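Local coordinates for CT398 (Chlamydia trachomatis, PDB 4ILO), which is of unknown function but pairs a long coiled-coil hairpin with a zinc-ribbon domain, an architecture consistent with binding nucleic acid, at residues Ala13-Glu16 and Leu17-Met21; Met21-Leu24 and Met25-Lys29; Asn104-Arg107 and Arg108-His112; Gly123-Asp126 and Leu127-Leu131. All coordinates share one frame; numbering follows the deposited sequence.

Interaction 1: Ala13-Glu16 and Leu17-Met21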
loop_
_atom_site.group_PDB
_atom_site.type_symbol
_atom_site.label_atom_id
_atom_site.label_comp_id
_atom_site.label_asym_id
_atom_site.label_seq_id
_atom_site.Cartn_x
_atom_site.Cartn_y
_atom_site.Cartn_z
ATOM N N ALA A 13 6.589 18.237 32.328
ATOM C CA ALA A 13 5.984 16.911 32.421
ATOM C C ALA A 13 4.980 16.681 31.304
ATOM O O ALA A 13 4.842 15.548 30.815
ATOM C CB ALA A 13 5.308 16.714 33.782
ATOM N N ILE A 14 4.263 17.730 30.894
ATOM C CA ILE A 14 3.410 17.613 29.713
ATOM C C ILE A 14 4.254 17.345 28.479
ATOM O O ILE A 14 3.864 16.576 27.587
ATOM C CB ILE A 14 2.575 18.889 29.560
ATOM C CG1 ILE A 14 1.546 18.943 30.695
ATOM C CG2 ILE A 14 1.956 18.964 28.188
ATOM C CD1 ILE A 14 0.981 20.265 30.914
ATOM N N GLN A 15 5.420 17.985 28.408
ATOM C CA GLN A 15 6.286 17.827 27.255
ATOM C C GLN A 15 6.742 16.377 27.107
ATOM O O GLN A 15 6.870 15.875 25.983
ATOM C CB GLN A 15 7.473 18.768 27.368
ATOM C CG GLN A 15 8.316 18.801 26.168
ATOM C CD GLN A 15 9.421 19.795 26.275
ATOM O OE1 GLN A 15 9.524 20.706 25.465
ATOM N NE2 GLN A 15 10.260 19.637 27.298
ATOM N N GLU A 16 6.977 15.677 28.221
ATOM C CA GLU A 16 7.383 14.272 28.105
ATOM C C GLU A 16 6.252 13.408 27.545
ATOM O O GLU A 16 6.499 12.481 26.744
ATOM C CB GLU A 16 7.886 13.744 29.452
ATOM C CG GLU A 16 9.202 14.384 29.887
ATOM C CD GLU A 16 10.270 14.330 28.775
ATOM O OE1 GLU A 16 10.640 13.214 28.329
ATOM O OE2 GLU A 16 10.740 15.416 28.349
ATOM N N LEU A 17 5.004 13.719 27.912
ATOM C CA LEU A 17 3.870 13.011 27.330
ATOM C C LEU A 17 3.760 13.299 25.839
ATOM O O LEU A 17 3.619 12.374 25.025
ATOM C CB LEU A 17 2.583 13.380 28.063
ATOM C CG LEU A 17 2.599 13.050 29.556
ATOM C CD1 LEU A 17 1.337 13.585 30.261
ATOM C CD2 LEU A 17 2.789 11.545 29.799
ATOM N N ASP A 18 3.870 14.574 25.459
ATOM C CA ASP A 18 3.790 14.923 24.047
ATOM C C ASP A 18 4.883 14.239 23.213
ATOM O O ASP A 18 4.622 13.806 22.078
ATOM C CB ASP A 18 3.776 16.434 23.877
ATOM C CG ASP A 18 2.428 17.032 24.252
ATOM O OD1 ASP A 18 1.425 16.337 24.001
ATOM O OD2 ASP A 18 2.361 18.168 24.800
ATOM N N ILE A 19 6.107 14.127 23.739
ATOM C CA ILE A 19 7.170 13.486 22.964
ATOM C C ILE A 19 6.819 12.025 22.687
ATOM O O ILE A 19 6.926 11.536 21.547
ATOM C CB ILE A 19 8.524 13.612 23.687
ATOM C CG1 ILE A 19 8.962 15.082 23.765
ATOM C CG2 ILE A 19 9.601 12.711 22.970
ATOM C CD1 ILE A 19 9.090 15.786 22.462
ATOM N N LYS A 20 6.405 11.305 23.731
ATOM C CA LYS A 20 5.979 9.920 23.555
ATOM C C LYS A 20 4.862 9.825 22.528
ATOM O O LYS A 20 4.901 8.975 21.628
ATOM C CB LYS A 20 5.518 9.341 24.888
ATOM C CG LYS A 20 6.625 9.169 25.899
ATOM C CD LYS A 20 6.143 8.327 27.061
ATOM C CE LYS A 20 6.883 8.642 28.345
ATOM N NZ LYS A 20 6.221 7.964 29.502
ATOM N N MET A 21 3.859 10.708 22.640
ATOM C CA MET A 21 2.725 10.638 21.730
ATOM C C MET A 21 3.160 10.882 20.296
ATOM O O MET A 21 2.615 10.269 19.380
ATOM C CB MET A 21 1.622 11.613 22.143
ATOM C CG MET A 21 0.681 11.013 23.205
ATOM S SD MET A 21 -0.935 11.822 23.355
ATOM C CE MET A 21 -0.498 13.562 23.293
#
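Ile14 and Asp18 lie side by side one helical turn apart, pointing the same way, with CG2 of Ile14 3.5 Å from OD2 of Asp18. Ile14 turns CG2 anti to its own backbone N (CG1 at chi1 -69°), which sets this methyl against the carboxylate. Beneath the pair, Asp18 N bonds to Ile14 O at 2.9 Å. Ile19 N and Lys20 N continue the helical pattern to Gln15 O and Glu16 O. The bond from Leu17 N to Ala13 O, by contrast, is weak at 3.4 Å. Ile19 lays CG1 against the carbonyl of the preceding turn, 3.2 Å from Gln15 O. Glu16 and Lys20 do not pair, as OE1 of Glu16 and NZ of Lys20 are 7.0 Å apart.

The polar ends instead look outward from the turn. Asp18 OD2 is hydrogen-bonded to Tyr182 OH, which anchors the carboxylate beside Ile14; Gln15 OE1 accepts from the backbone N of Val193 and Val194, and Glu16 forms a salt bridge with Arg192. Helix 2-86 is thus flanked here by helix 90-171, where Leu17 meets Leu163, by helix 176-189, and by the chain entering strand 194-198 of the zinc-ribbon region.

Interaction 2: Met21-Leu24 and Met25-Lys29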
loop_
_atom_site.group_PDB
_atom_site.type_symbol
_atom_site.label_atom_id
_atom_site.label_comp_id
_atom_site.label_asym_id
_atom_site.label_seq_id
_atom_site.Cartn_x
_atom_site.Cartn_y
_atom_site.Cartn_z
ATOM N N MET A 21 3.859 10.708 22.640
ATOM C CA MET A 21 2.725 10.638 21.730
ATOM C C MET A 21 3.160 10.882 20.296
ATOM O O MET A 21 2.615 10.269 19.380
ATOM C CB MET A 21 1.622 11.613 22.143
ATOM C CG MET A 21 0.681 11.013 23.205
ATOM S SD MET A 21 -0.935 11.822 23.355
ATOM C CE MET A 21 -0.498 13.562 23.293
ATOM N N ILE A 22 4.142 11.768 20.083
ATOM C CA ILE A 22 4.669 11.975 18.737
ATOM C C ILE A 22 5.357 10.711 18.260
ATOM O O ILE A 22 5.194 10.286 17.113
ATOM C CB ILE A 22 5.624 13.184 18.699
ATOM C CG1 ILE A 22 4.813 14.480 18.882
ATOM C CG2 ILE A 22 6.410 13.206 17.340
ATOM C CD1 ILE A 22 5.641 15.759 19.085
ATOM N N ARG A 23 6.126 10.084 19.144
ATOM C CA ARG A 23 6.772 8.836 18.790
ATOM C C ARG A 23 5.731 7.791 18.428
ATOM O O ARG A 23 5.781 7.214 17.341
ATOM C CB ARG A 23 7.648 8.353 19.935
ATOM C CG ARG A 23 8.379 7.074 19.579
ATOM C CD ARG A 23 8.930 6.373 20.812
ATOM N NE ARG A 23 9.057 4.947 20.535
ATOM C CZ ARG A 23 8.147 4.028 20.856
ATOM N NH1 ARG A 23 7.025 4.366 21.503
ATOM N NH2 ARG A 23 8.361 2.758 20.535
ATOM N N LEU A 24 4.743 7.571 19.310
ATOM C CA LEU A 24 3.708 6.579 19.035
ATOM C C LEU A 24 3.060 6.800 17.673
ATOM O O LEU A 24 2.802 5.834 16.944
ATOM C CB LEU A 24 2.630 6.585 20.115
ATOM C CG LEU A 24 3.031 6.219 21.546
ATOM C CD1 LEU A 24 1.824 6.339 22.476
ATOM C CD2 LEU A 24 3.613 4.817 21.598
ATOM N N MET A 25 2.763 8.059 17.317
ATOM C CA MET A 25 2.044 8.301 16.074
ATOM C C MET A 25 2.916 7.962 14.877
ATOM O O MET A 25 2.410 7.505 13.840
ATOM C CB MET A 25 1.596 9.758 15.967
ATOM C CG MET A 25 0.674 10.275 17.060
ATOM S SD MET A 25 0.579 12.103 17.024
ATOM C CE MET A 25 -1.037 12.259 16.278
ATOM N N ARG A 26 4.227 8.176 15.008
ATOM C CA ARG A 26 5.142 7.854 13.924
ATOM C C ARG A 26 5.256 6.344 13.740
ATOM O O ARG A 26 5.269 5.851 12.605
ATOM C CB ARG A 26 6.507 8.487 14.208
ATOM C CG ARG A 26 7.621 8.087 13.228
ATOM C CD ARG A 26 8.974 8.627 13.676
ATOM N NE ARG A 26 9.367 8.127 15.002
ATOM C CZ ARG A 26 9.972 6.958 15.219
ATOM N NH1 ARG A 26 10.256 6.157 14.195
ATOM N NH2 ARG A 26 10.288 6.587 16.462
ATOM N N VAL A 27 5.348 5.595 14.841
ATOM C CA VAL A 27 5.446 4.141 14.738
ATOM C C VAL A 27 4.147 3.545 14.207
ATOM O O VAL A 27 4.168 2.598 13.418
ATOM C CB VAL A 27 5.837 3.554 16.096
ATOM C CG1 VAL A 27 5.821 2.056 16.059
ATOM C CG2 VAL A 27 7.210 4.097 16.493
ATOM N N LYS A 28 2.999 4.058 14.651
ATOM C CA LYS A 28 1.725 3.652 14.062
ATOM C C LYS A 28 1.737 3.845 12.549
ATOM O O LYS A 28 1.487 2.905 11.787
ATOM C CB LYS A 28 0.590 4.462 14.673
ATOM C CG LYS A 28 -0.793 3.982 14.352
ATOM C CD LYS A 28 -1.822 4.843 15.066
ATOM C CE LYS A 28 -3.233 4.550 14.587
ATOM N NZ LYS A 28 -4.243 5.189 15.451
ATOM N N LYS A 29 2.027 5.069 12.091
ATOM C CA LYS A 29 2.075 5.296 10.654
ATOM C C LYS A 29 3.020 4.311 9.980
ATOM O O LYS A 29 2.726 3.818 8.887
ATOM C CB LYS A 29 2.478 6.743 10.328
#
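The guanidinium groups of Arg23 and Arg26 are turned 75° against each other, and Val27 presents CG2 to one face of each. This methyl stands 3.8 Å above the Arg26 plane and 4.3 Å above that of Arg23, in both cases nearer the margin of the group than its centre. Val27 CG2 lies anti to the carbonyl carbon, a placement that also brings it 3.5 Å from Arg23 O. The two arginines cross at a slant, NH2 of Arg26 coming 3.7 Å from the aliphatic CG of Arg23. Their like charges stay farther apart, with Arg23 NE 4.6 Å from Arg26 NH2; the salt bridge from Arg26 NH1 to Glu30 OE2 would be expected to ease that proximity.

Round the helix, Met25 folds back on the preceding turn: its CG sits 3.0 Å from Met21 O, the same oxygen that accepts the backbone bond from Met25 N. The bond from Lys28 N to Leu24 O is straighter, its N-H...O angle 171° against 152° for Met25 N to Met21 O. The exposed arginines and Met25 mark the surface of helix 2-86, while Met21 and Leu24 both pack on Leu163 of helix 90-171, Val27 rests on Ile156, and Lys28 NZ donates a hydrogen bond to Asn157 OD1 of that helix.

Interaction 3: Asn104-Arg107 and Arg108-His112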
loop_
_atom_site.group_PDB
_atom_site.type_symbol
_atom_site.label_atom_id
_atom_site.label_comp_id
_atom_site.label_asym_id
_atom_site.label_seq_id
_atom_site.Cartn_x
_atom_site.Cartn_y
_atom_site.Cartn_z
ATOM N N ASN A 104 -11.441 -27.737 -48.026
ATOM C CA ASN A 104 -10.433 -28.403 -47.220
ATOM C C ASN A 104 -9.327 -27.442 -46.800
ATOM O O ASN A 104 -8.776 -27.550 -45.691
ATOM C CB ASN A 104 -9.823 -29.578 -47.960
ATOM C CG ASN A 104 -8.958 -30.420 -47.071
ATOM O OD1 ASN A 104 -9.392 -30.847 -45.994
ATOM N ND2 ASN A 104 -7.719 -30.676 -47.508
ATOM N N LYS A 105 -8.964 -26.517 -47.682
ATOM C CA LYS A 105 -7.862 -25.614 -47.374
ATOM C C LYS A 105 -8.264 -24.618 -46.295
ATOM O O LYS A 105 -7.457 -24.265 -45.416
ATOM C CB LYS A 105 -7.447 -24.901 -48.654
ATOM C CG LYS A 105 -6.492 -23.748 -48.454
ATOM C CD LYS A 105 -6.134 -23.061 -49.795
ATOM C CE LYS A 105 -4.854 -22.218 -49.659
ATOM N NZ LYS A 105 -4.429 -21.615 -50.976
ATOM N N GLU A 106 -9.503 -24.142 -46.347
ATOM C CA GLU A 106 -10.011 -23.302 -45.271
ATOM C C GLU A 106 -10.065 -24.097 -43.963
ATOM O O GLU A 106 -9.705 -23.583 -42.897
ATOM C CB GLU A 106 -11.416 -22.796 -45.631
ATOM C CG GLU A 106 -12.132 -21.873 -44.554
ATOM C CD GLU A 106 -11.373 -20.528 -44.226
ATOM O OE1 GLU A 106 -10.507 -20.089 -45.037
ATOM O OE2 GLU A 106 -11.650 -19.902 -43.151
ATOM N N ARG A 107 -10.494 -25.356 -44.027
ATOM C CA ARG A 107 -10.589 -26.153 -42.815
ATOM C C ARG A 107 -9.216 -26.315 -42.205
ATOM O O ARG A 107 -9.053 -26.201 -40.986
ATOM C CB ARG A 107 -11.193 -27.533 -43.096
ATOM C CG ARG A 107 -11.395 -28.357 -41.828
ATOM C CD ARG A 107 -12.164 -29.640 -42.073
ATOM N NE ARG A 107 -11.513 -30.472 -43.091
ATOM C CZ ARG A 107 -11.924 -31.666 -43.492
ATOM N NH1 ARG A 107 -13.017 -32.230 -42.980
ATOM N NH2 ARG A 107 -11.234 -32.292 -44.440
ATOM N N ARG A 108 -8.228 -26.580 -43.054
ATOM C CA ARG A 108 -6.847 -26.731 -42.613
ATOM C C ARG A 108 -6.389 -25.483 -41.871
ATOM O O ARG A 108 -5.775 -25.570 -40.807
ATOM C CB ARG A 108 -5.928 -27.004 -43.805
ATOM C CG ARG A 108 -4.466 -27.187 -43.432
ATOM C CD ARG A 108 -3.603 -27.388 -44.667
ATOM N NE ARG A 108 -3.587 -28.781 -45.102
ATOM C CZ ARG A 108 -4.174 -29.225 -46.209
ATOM N NH1 ARG A 108 -4.826 -28.384 -46.999
ATOM N NH2 ARG A 108 -4.107 -30.511 -46.527
ATOM N N THR A 109 -6.697 -24.320 -42.436
ATOM C CA THR A 109 -6.384 -23.060 -41.785
ATOM C C THR A 109 -7.054 -22.936 -40.432
ATOM O O THR A 109 -6.432 -22.471 -39.472
ATOM C CB THR A 109 -6.757 -21.896 -42.686
ATOM O OG1 THR A 109 -6.001 -22.027 -43.902
ATOM C CG2 THR A 109 -6.390 -20.592 -41.979
ATOM N N LEU A 110 -8.326 -23.319 -40.332
ATOM C CA LEU A 110 -8.984 -23.240 -39.043
ATOM C C LEU A 110 -8.360 -24.208 -38.044
ATOM O O LEU A 110 -8.270 -23.899 -36.849
ATOM C CB LEU A 110 -10.458 -23.518 -39.185
ATOM C CG LEU A 110 -11.052 -22.434 -40.078
ATOM C CD1 LEU A 110 -12.448 -22.911 -40.391
ATOM C CD2 LEU A 110 -11.035 -21.036 -39.374
ATOM N N GLU A 111 -7.941 -25.383 -38.508
ATOM C CA GLU A 111 -7.446 -26.398 -37.591
ATOM C C GLU A 111 -6.133 -25.962 -36.987
ATOM O O GLU A 111 -5.879 -26.195 -35.802
ATOM C CB GLU A 111 -7.285 -27.714 -38.335
ATOM C CG GLU A 111 -8.630 -28.239 -38.778
ATOM C CD GLU A 111 -8.544 -29.474 -39.657
ATOM O OE1 GLU A 111 -7.498 -29.703 -40.287
ATOM O OE2 GLU A 111 -9.509 -30.256 -39.670
ATOM N N HIS A 112 -5.307 -25.296 -37.794
ATOM C CA HIS A 112 -4.028 -24.797 -37.322
ATOM C C HIS A 112 -4.239 -23.648 -36.350
ATOM O O HIS A 112 -3.542 -23.556 -35.327
ATOM C CB HIS A 112 -3.162 -24.387 -38.525
ATOM C CG HIS A 112 -2.545 -25.551 -39.224
ATOM N ND1 HIS A 112 -1.773 -26.487 -38.559
ATOM C CD2 HIS A 112 -2.575 -25.938 -40.517
ATOM C CE1 HIS A 112 -1.377 -27.412 -39.409
ATOM N NE2 HIS A 112 -1.843 -27.098 -40.608
#
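Arg107 and Glu111 run slantwise past each other with guanidinium and carboxylate planes only 12° apart, yet they do not form an end-on pair. Glu111 OE2 lies well out of the guanidinium plane, 4.0 Å from Arg107 NE, so this long salt bridge rests on charge alone, with no N-H aimed at the oxygen. The closer touch is aliphatic: Arg107 CG is 3.4 Å from the same OE2. The two terminal nitrogens serve other partners. Arg107 NH2 donates to Asn104 OD1 at 2.8 Å, with the acceptor at the guanidinium edge and in its plane, and a bend at chi3 (57°) turns the group back toward that amide. NH1 reaches Ser74 OG of helix 2-86, so bonds on two terminal nitrogens restrict the rotation of the group.

This side of the turn faces the partner helix of the coiled-coil hairpin: Arg107 touches Ile77, and buried Leu110 packs on Ile70 and Ile73 of helix 2-86, with Glu106 also lying on Ile73. Glu106 crosses Leu110, its OE2 4.0 Å from Leu110 CD2.

Asn104 has a second arginine beside it. Its amide stands 79° to the guanidinium of Arg108, and ND2 lies 3.7 Å from NH1 in an oblique approach. Thr109 instead turns to the backbone: its OG1 and N both donate to Lys105 O, each at 3.1 Å, from opposite faces of the carbonyl plane.

Interaction 4: Gly123-Asp126 and Leu127-Leu131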
loop_
_atom_site.group_PDB
_atom_site.type_symbol
_atom_site.label_atom_id
_atom_site.label_comp_id
_atom_site.label_asym_id
_atom_site.label_seq_id
_atom_site.Cartn_x
_atom_site.Cartn_y
_atom_site.Cartn_z
ATOM N N GLY A 123 -0.682 -23.247 -21.963
ATOM C CA GLY A 123 0.351 -22.478 -21.289
ATOM C C GLY A 123 -0.216 -21.458 -20.316
ATOM O O GLY A 123 0.353 -21.225 -19.247
ATOM N N SER A 124 -1.348 -20.841 -20.669
ATOM C CA SER A 124 -1.984 -19.885 -19.772
ATOM C C SER A 124 -2.583 -20.557 -18.540
ATOM O O SER A 124 -2.618 -19.949 -17.460
ATOM C CB SER A 124 -3.043 -19.099 -20.514
ATOM O OG SER A 124 -2.375 -18.291 -21.468
ATOM N N GLU A 125 -3.107 -21.784 -18.686
ATOM C CA GLU A 125 -3.521 -22.559 -17.527
ATOM C C GLU A 125 -2.329 -22.828 -16.598
ATOM O O GLU A 125 -2.440 -22.706 -15.366
ATOM C CB GLU A 125 -4.171 -23.867 -18.005
ATOM C CG GLU A 125 -4.562 -24.853 -16.907
ATOM C CD GLU A 125 -5.722 -24.378 -16.031
ATOM O OE1 GLU A 125 -6.514 -23.504 -16.456
ATOM O OE2 GLU A 125 -5.839 -24.880 -14.886
ATOM N N ASP A 126 -1.174 -23.189 -17.153
ATOM C CA ASP A 126 -0.014 -23.365 -16.283
ATOM C C ASP A 126 0.325 -22.072 -15.570
ATOM O O ASP A 126 0.804 -22.083 -14.428
ATOM C CB ASP A 126 1.191 -23.851 -17.099
ATOM C CG ASP A 126 1.079 -25.327 -17.505
ATOM O OD1 ASP A 126 0.414 -26.142 -16.802
ATOM O OD2 ASP A 126 1.689 -25.671 -18.533
ATOM N N LEU A 127 0.140 -20.939 -16.239
ATOM C CA LEU A 127 0.491 -19.674 -15.608
ATOM C C LEU A 127 -0.505 -19.320 -14.543
ATOM O O LEU A 127 -0.135 -18.775 -13.489
ATOM C CB LEU A 127 0.501 -18.533 -16.623
ATOM C CG LEU A 127 1.822 -18.245 -17.284
ATOM C CD1 LEU A 127 1.616 -17.308 -18.464
ATOM C CD2 LEU A 127 2.705 -17.632 -16.230
ATOM N N LEU A 128 -1.787 -19.558 -14.824
ATOM C CA LEU A 128 -2.811 -19.315 -13.806
ATOM C C LEU A 128 -2.540 -20.149 -12.563
ATOM O O LEU A 128 -2.687 -19.670 -11.420
ATOM C CB LEU A 128 -4.189 -19.663 -14.359
ATOM C CG LEU A 128 -5.413 -19.480 -13.488
ATOM C CD1 LEU A 128 -5.440 -18.089 -12.917
ATOM C CD2 LEU A 128 -6.643 -19.710 -14.331
ATOM N N ILE A 129 -2.139 -21.399 -12.763
ATOM C CA ILE A 129 -1.960 -22.299 -11.618
ATOM C C ILE A 129 -0.838 -21.772 -10.750
ATOM O O ILE A 129 -0.922 -21.727 -9.519
ATOM C CB ILE A 129 -1.632 -23.712 -12.132
ATOM C CG1 ILE A 129 -2.886 -24.379 -12.705
ATOM C CG2 ILE A 129 -1.046 -24.565 -11.024
ATOM C CD1 ILE A 129 -2.581 -25.653 -13.457
ATOM N N SER A 130 0.245 -21.370 -11.404
ATOM C CA SER A 130 1.389 -20.822 -10.705
ATOM C C SER A 130 1.030 -19.524 -9.977
ATOM O O SER A 130 1.559 -19.241 -8.879
ATOM C CB SER A 130 2.474 -20.581 -11.744
ATOM O OG SER A 130 3.665 -20.199 -11.128
ATOM N N LEU A 131 0.161 -18.700 -10.573
ATOM C CA LEU A 131 -0.197 -17.435 -9.897
ATOM C C LEU A 131 -1.093 -17.675 -8.679
ATOM O O LEU A 131 -0.990 -16.969 -7.664
ATOM C CB LEU A 131 -0.891 -16.474 -10.875
ATOM C CG LEU A 131 -0.081 -15.798 -11.977
ATOM C CD1 LEU A 131 -1.007 -15.267 -13.070
ATOM C CD2 LEU A 131 0.785 -14.652 -11.417
#
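Glu125 and Ile129 make the close side-chain contact of this turn, the acid's OE2 lying 3.6 Å from Ile129 CD1 and slightly farther from CG1. A bend at chi2 (69°) brings the carboxylate round toward the isoleucine, whose CG1 is also pressed to 3.2 Å from Glu125 O. The touch is between a charged oxygen and methyl or methylene groups, so it is a van der Waals contact with no polar bond. Beneath it, Ile129 N bonds to Glu125 O at 2.9 Å and Leu128 N to Ser124 O at 2.8 Å. Even this tight pair borders solvent, at the exposed Ile129.

Leu127 N still bonds to Gly123 O at 3.0 Å, but beyond CB the leucine meets the preceding turn only loosely, CG lying 3.9 Å from Gly123 O. Asp126, Leu127 and Ser130 form the solvent side, where the bond from Ser130 N to Asp126 O stretches to 3.2 Å.

Ser124 and Leu128 are the buried members. Ser124 OG is hydrogen-bonded to Lys120 O, one turn back, and to Glu55 OE2 of helix 2-86, a polar link between the two long helices. Ser124 and Glu125 also touch Met56, Leu127 touches Lys52 and Leu131 touches Val49, the succession of side-chain contacts that marks an antiparallel coiled-coil hairpin.

In the fold
All four contacts are single-turn contacts within the two long helices of the coiled-coil hairpin. Interactions 1 and 2 follow directly on helix 2-86, sharing Met21, with centres 12 Å apart; interactions 3 and 4 come later in the chain, on helix 90-171, with centres 28 Å apart. Because the second helix runs back along the first, interaction 3 is the farthest from interaction 1, about 80 Å between centres, and interaction 4 is nearer at about 55 Å. Interaction 1 lies at the end that carries the zinc ribbon, the side chain of Gln15 being about 12 Å from the zinc ion, and interaction 3 lies toward the hairpin's far end. Together they sample an elongated arm extending from the metal-binding domain.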